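Local coordinates for Lmo2349 protein (Listeria monocytogenes, PDB 4GVO) that probably binds L-cystine or a related amino acid outside the cell and delivers it to an ABC transporter for import, at residues Val36-Val39 with Lys40-Lys44; Val63-Ala67 with Gly68-Ile72; Thr207-Ser210 with Lys211-Glu215. All coordinates share one frame; numbering follows the deposited sequence. Where two conformers were deposited one is given.

Contact 1 (Val36-Val39 with Lys40-Lys44). With NA (sodium ion), chain D.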
# COMPACT_ATOMS: atom_id res chain seq x y z
N VAL A 36 2.27 -10.45 3.79
CA VAL A 36 3.20 -11.45 4.28
C VAL A 36 2.61 -12.84 4.19
O VAL A 36 3.25 -13.77 3.65
CB VAL A 36 3.65 -11.10 5.68
CG1 VAL A 36 4.48 -12.25 6.31
CG2 VAL A 36 4.38 -9.77 5.66
N GLU A 37 1.37 -13.00 4.67
CA GLU A 37 0.72 -14.29 4.63
C GLU A 37 0.42 -14.73 3.20
O GLU A 37 0.52 -15.93 2.88
CB GLU A 37 -0.52 -14.30 5.51
CG GLU A 37 -0.16 -14.07 6.98
CD GLU A 37 0.76 -15.10 7.63
OE1 GLU A 37 0.83 -16.26 7.15
OE2 GLU A 37 1.39 -14.77 8.66
N LEU A 38 0.10 -13.79 2.31
CA LEU A 38 -0.08 -14.16 0.89
C LEU A 38 1.22 -14.70 0.30
O LEU A 38 1.21 -15.69 -0.39
CB LEU A 38 -0.62 -12.99 0.06
CG LEU A 38 -0.88 -13.29 -1.40
CD1 LEU A 38 -1.87 -14.43 -1.59
CD2 LEU A 38 -1.36 -12.00 -2.05
N VAL A 39 2.34 -14.03 0.53
CA VAL A 39 3.63 -14.50 0.04
C VAL A 39 3.93 -15.91 0.59
O VAL A 39 4.44 -16.77 -0.11
CB VAL A 39 4.76 -13.50 0.36
CG1 VAL A 39 6.11 -14.14 0.09
CG2 VAL A 39 4.58 -12.24 -0.47
N LYS A 40 3.64 -16.15 1.86
CA LYS A 40 3.86 -17.48 2.44
C LYS A 40 3.00 -18.56 1.77
O LYS A 40 3.43 -19.68 1.57
CB LYS A 40 3.65 -17.46 3.96
CG LYS A 40 4.70 -16.65 4.72
CD LYS A 40 4.51 -16.72 6.23
CE LYS A 40 5.68 -16.12 6.99
NZ LYS A 40 5.60 -16.52 8.43
N GLU A 41 1.77 -18.21 1.44
CA GLU A 41 0.88 -19.10 0.71
C GLU A 41 1.39 -19.37 -0.71
O GLU A 41 1.35 -20.50 -1.18
CB GLU A 41 -0.54 -18.54 0.71
CG GLU A 41 -1.58 -19.47 0.13
CD GLU A 41 -1.74 -20.75 0.95
OE1 GLU A 41 -1.52 -20.73 2.18
OE2 GLU A 41 -2.07 -21.78 0.34
N ILE A 42 1.92 -18.34 -1.37
CA ILE A 42 2.53 -18.51 -2.66
C ILE A 42 3.74 -19.43 -2.58
O ILE A 42 3.89 -20.36 -3.40
CB ILE A 42 2.93 -17.12 -3.25
CG1 ILE A 42 1.67 -16.40 -3.70
CG2 ILE A 42 3.90 -17.26 -4.38
CD1 ILE A 42 1.86 -14.92 -3.94
N ASP A 43 4.58 -19.23 -1.59
CA ASP A 43 5.77 -20.07 -1.39
C ASP A 43 5.36 -21.56 -1.27
O ASP A 43 5.98 -22.42 -1.88
CB ASP A 43 6.51 -19.58 -0.14
CG ASP A 43 7.85 -20.24 0.12
OD1 ASP A 43 8.34 -20.99 -0.71
OD2 ASP A 43 8.48 -19.88 1.13
N LYS A 44 4.29 -21.82 -0.52
CA LYS A 44 3.84 -23.17 -0.30
C LYS A 44 3.49 -23.87 -1.63
O LYS A 44 3.69 -25.09 -1.79
CB LYS A 44 2.68 -23.09 0.71
CG LYS A 44 1.89 -24.33 0.97
CD LYS A 44 0.64 -23.97 1.77
CE LYS A 44 0.97 -23.23 3.05
NZ LYS A 44 -0.26 -22.64 3.71
NA NA D . 8.27 -22.72 -2.10
O HOH W 1 3.69 -15.22 9.52
O HOH W 2 8.37 -24.62 -0.84
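Lys40 reaches back along its helix to Val36 and Glu37 because its CG stands beside the backbone N (chi1 -67°) and the rest of the chain is extended. Its CG passes 3.4 Å from Val36 O, and its CE lies 4.1 Å from Val36 CG1. These two side chains run side by side and point the same way. Glu37 bends at chi2 (-61°), which brings OE1 across to the aliphatic part of Lys40, near CD. The charged ends do not meet directly. A water bridges them, giving a proton to Glu37 OE2 at 2.5 Å and accepting one from Lys40 NZ at 2.6 Å. Glu37 OE2 is also hydrogen-bonded to Thr32 OG1, which ties the carboxylate to strand 31-32, just before the helix.

On the buried side, Leu38 and Ile42 meet at an angle. Leu38 CG is 4.1 Å from Ile42 CD1. Both residues pack on helix 207-222 and on Phe200. Val39 turns to Phe51 and Phe53 of strand 49-55. Farther along, Lys44 NZ forms a salt bridge to Glu41 OE1 at 2.8 Å, arriving on the syn side but 29° out of the carboxylate plane.

The sodium ion is bound by Asp43 OD1 at 2.2 Å and by the backbone O of Asp43 as well. A water and the backbone oxygens of Leu46 and Tyr49 complete the site. Asp43 OD2 takes the N-H of Phe51, which helps fix the carboxylate's rotation. Four backbone bonds join 36-39 to 40-44, each from residue i+4 to i. This is a regular amphipathic alpha-helix, packed on the sheet of one lobe of a family 3 solute-binding protein, with a sodium site at its C-terminal end.

Contact 2 (Val63-Ala67 with Gly68-Ile72)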
# COMPACT_ATOMS: atom_id res chain seq x y z
N VAL A 63 14.13 1.40 -3.91
CA VAL A 63 15.58 1.66 -4.00
C VAL A 63 16.25 0.29 -3.95
O VAL A 63 17.13 -0.01 -4.78
CB VAL A 63 16.04 2.59 -2.83
CG1 VAL A 63 17.55 2.74 -2.84
CG2 VAL A 63 15.35 3.96 -2.94
N SER A 64 15.85 -0.57 -3.01
CA SER A 64 16.42 -1.90 -2.85
C SER A 64 16.17 -2.77 -4.08
O SER A 64 17.08 -3.44 -4.60
CB SER A 64 15.88 -2.51 -1.56
OG SER A 64 16.42 -3.76 -1.25
N LEU A 65 14.95 -2.74 -4.59
CA LEU A 65 14.60 -3.52 -5.77
C LEU A 65 15.42 -3.07 -6.97
O LEU A 65 15.97 -3.92 -7.71
CB LEU A 65 13.08 -3.46 -6.05
CG LEU A 65 12.55 -4.35 -7.18
CD1 LEU A 65 12.71 -5.86 -6.93
CD2 LEU A 65 11.08 -4.02 -7.47
N GLY A 66 15.54 -1.76 -7.14
CA GLY A 66 16.31 -1.27 -8.24
C GLY A 66 17.78 -1.63 -8.15
O GLY A 66 18.44 -1.83 -9.19
N ALA A 67 18.30 -1.72 -6.94
CA ALA A 67 19.70 -2.11 -6.75
C ALA A 67 19.93 -3.65 -6.74
O ALA A 67 21.04 -4.13 -6.58
CB ALA A 67 20.20 -1.56 -5.46
N GLY A 68 18.86 -4.41 -6.90
CA GLY A 68 18.92 -5.86 -6.91
C GLY A 68 19.10 -6.50 -5.57
O GLY A 68 19.47 -7.70 -5.48
N LYS A 69 18.79 -5.75 -4.51
CA LYS A 69 19.01 -6.26 -3.16
C LYS A 69 17.80 -7.04 -2.58
O LYS A 69 17.89 -7.67 -1.53
CB LYS A 69 19.48 -5.13 -2.24
CG LYS A 69 20.90 -4.64 -2.60
CD LYS A 69 21.24 -3.34 -1.88
CE LYS A 69 22.59 -2.78 -2.32
NZ LYS A 69 22.73 -1.34 -1.98
N VAL A 70 16.66 -6.91 -3.27
CA VAL A 70 15.53 -7.81 -3.12
C VAL A 70 15.10 -8.25 -4.54
O VAL A 70 15.42 -7.59 -5.52
CB VAL A 70 14.36 -7.19 -2.35
CG1 VAL A 70 14.76 -6.85 -0.88
CG2 VAL A 70 13.79 -5.99 -3.10
N ASP A 71 14.38 -9.37 -4.62
CA ASP A 71 13.85 -9.88 -5.86
C ASP A 71 12.41 -9.50 -6.16
O ASP A 71 12.00 -9.42 -7.32
CB ASP A 71 13.98 -11.41 -5.90
CG ASP A 71 15.42 -11.88 -5.65
OD1 ASP A 71 16.35 -11.37 -6.31
OD2 ASP A 71 15.64 -12.77 -4.76
N ILE A 72 11.64 -9.27 -5.11
CA ILE A 72 10.23 -8.92 -5.19
C ILE A 72 9.94 -7.95 -4.10
O ILE A 72 10.55 -8.06 -3.03
CB ILE A 72 9.32 -10.15 -4.91
CG1 ILE A 72 9.56 -11.24 -5.95
CG2 ILE A 72 7.84 -9.75 -4.88
CD1 ILE A 72 8.67 -12.47 -5.80
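Ser64 and Leu65 offer their carbonyl oxygens to the chain that turns back over the end of their helix. The backbone bonds come first. Lys69 N donates to Ser64 O at 2.9 Å, a bond from i+5 to i. Gly68 N donates to Leu65 O at 3.0 Å. This second bond is the less well aimed at its acceptor: the N-H stands above the carbonyl plane, 68° out of it, and the C=O...N angle is only 112°. Gly68 has positive phi (75°). Together these features make a Schellman motif that ends helix 61-66.

The apolar contacts follow the same turn. Leu65 CB lies 4.0 Å from Val70 CG2, and that methyl also rests against the backbone of Leu65. Val70 presents it there because CG2 sits between its own backbone N and carbonyl carbon. Leu65 CD1 extends farther, to 3.5 Å from Val70 O, and borders the backbone of Asp71. Phe87 and Met201 also touch the Leu65 side chain. On the solvent side, the long chain of Lys69 passes Ala67, whose CB is 4.1 Å from Lys69 CE.

The serine hydroxyl makes the remaining contacts. Ser64 OG touches both Lys69 CB and Val70 CG1, at 3.5 Å from each, the two carbons lying roughly at right angles as seen from the oxygen. These are van der Waals contacts. Past the turn, Asp71 OD2 accepts the N-H of Thr12, and the backbones of Asp71 and Ile72 bond to strand 9-15.

The chemistry implies a helix end held by its own main chain. Two last-turn carbonyls are satisfied by backbone N-H groups, no side-chain charge takes part across the turn, and the Leu65-Val70 packing shields its inner side.

Contact 3 (Thr207-Ser210 with Lys211-Glu215)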
# COMPACT_ATOMS: atom_id res chain seq x y z
N THR A 207 11.02 -12.42 -15.43
CA THR A 207 9.80 -12.88 -16.06
C THR A 207 9.36 -14.28 -15.69
O THR A 207 8.19 -14.53 -15.51
CB THR A 207 9.88 -12.69 -17.57
OG1 THR A 207 11.02 -13.39 -18.07
CG2 THR A 207 9.96 -11.19 -17.94
N LYS A 208 10.31 -15.17 -15.45
CA LYS A 208 9.97 -16.52 -15.06
C LYS A 208 9.35 -16.52 -13.69
O LYS A 208 8.30 -17.12 -13.47
CB LYS A 208 11.21 -17.46 -15.13
CG LYS A 208 10.94 -18.87 -14.65
CD LYS A 208 12.11 -19.81 -14.89
CE LYS A 208 11.81 -21.17 -14.29
NZ LYS A 208 12.98 -22.08 -14.41
N LEU A 209 10.01 -15.86 -12.76
CA LEU A 209 9.46 -15.75 -11.39
C LEU A 209 8.08 -15.09 -11.39
O LEU A 209 7.16 -15.55 -10.71
CB LEU A 209 10.42 -14.99 -10.50
CG LEU A 209 10.01 -14.70 -9.06
CD1 LEU A 209 9.74 -16.01 -8.34
CD2 LEU A 209 11.11 -13.88 -8.38
N SER A 210 7.91 -14.02 -12.16
CA SER A 210 6.62 -13.34 -12.22
C SER A 210 5.51 -14.28 -12.69
O SER A 210 4.39 -14.29 -12.12
CB SER A 210 6.73 -12.11 -13.13
OG SER A 210 5.59 -11.31 -12.99
N LYS A 211 5.81 -15.08 -13.72
CA LYS A 211 4.84 -16.06 -14.22
C LYS A 211 4.47 -17.10 -13.15
O LYS A 211 3.29 -17.45 -13.02
CB LYS A 211 5.38 -16.73 -15.47
CG LYS A 211 4.42 -17.65 -16.18
CD LYS A 211 5.09 -18.25 -17.40
CE LYS A 211 4.29 -19.43 -17.96
NZ LYS A 211 4.98 -20.05 -19.14
N LYS A 212 5.47 -17.58 -12.41
CA LYS A 212 5.27 -18.55 -11.34
C LYS A 212 4.39 -17.95 -10.25
O LYS A 212 3.46 -18.60 -9.74
CB LYS A 212 6.60 -19.07 -10.78
CG LYS A 212 7.42 -19.89 -11.79
CD LYS A 212 6.95 -21.30 -11.93
CE LYS A 212 7.89 -22.11 -12.83
NZ LYS A 212 7.46 -23.52 -12.91
N VAL A 213 4.69 -16.73 -9.87
CA VAL A 213 3.87 -16.03 -8.87
C VAL A 213 2.43 -15.95 -9.34
O VAL A 213 1.50 -16.17 -8.55
CB VAL A 213 4.49 -14.63 -8.53
CG1 VAL A 213 3.52 -13.72 -7.75
CG2 VAL A 213 5.80 -14.83 -7.78
N ASP A 214 2.21 -15.58 -10.60
CA ASP A 214 0.84 -15.52 -11.15
C ASP A 214 0.15 -16.87 -11.13
O ASP A 214 -1.02 -16.93 -10.80
CB ASP A 214 0.84 -15.02 -12.61
CG ASP A 214 1.05 -13.53 -12.72
OD1 ASP A 214 0.58 -12.85 -11.77
OD2 ASP A 214 1.55 -13.06 -13.80
N GLU A 215 0.87 -17.95 -11.41
CA GLU A 215 0.29 -19.29 -11.34
C GLU A 215 -0.16 -19.61 -9.92
O GLU A 215 -1.28 -20.05 -9.67
CB GLU A 215 1.29 -20.32 -11.86
CG GLU A 215 1.50 -20.26 -13.35
CD GLU A 215 2.73 -21.01 -13.88
OE1 GLU A 215 3.52 -21.58 -13.09
OE2 GLU A 215 2.93 -21.03 -15.11
O HOH W 3 3.88 -12.20 -14.90
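Thr207 to Ser210 each accept an N-H from the residue four places on, and the bond from Val213 N to Leu209 O has the straightest N-H...O angle, 168°. The C=O of Leu209 points almost directly at that nitrogen.

On the buried face, Leu209 CD1 lies 4.2 Å from Val213 CG2. The valine methyl stands beside its own backbone N, which leans it back over the preceding turn, 3.3 Å from Leu209 O. Leu202 and Phe200 of strand 191-202 lie against this face. Residues 207-215 form the first part of helix 207-222, an alpha-helix that follows strand 191-202 and packs back on the sheet of the same lobe.

Ser210 and Asp214 are joined by a water. It lies 2.7 Å from Ser210 OG and donates to Asp214 OD2 at the same length. The carboxylate is gripped further by the loop after strand 88-89: OD1 accepts from Asn90 ND2 and Val92 N, and OD2 from Asp91 N.

Toward solvent, Lys208 and Lys212 lie near each other, with CE to CE at 4.3 Å. Their amino groups stay farther apart, NZ to NZ at 5.9 Å, and both chains border Tyr49.

All three contacts are local and lie in series along the chain; none nests in or crosses another. Contact 1 comes first, within helix 34-44, and closes no loop. Contact 2 closes the turn between helix 61-66 and strand 72-73. Contact 3 is again within one helix, near the start of 207-222. Contacts 2 and 3 touch: Ile72 CD1 packs on Leu209 CD2 at 3.8 Å. The nearest atoms of contacts 1 and 3 are about 4 Å apart. Farther along 207-222, Ala216, Leu217 and Ile220 meet helix 34-44. Phe200 touches residues of all three contacts, so strand 191-202 links both helices and the strand entered after the turn.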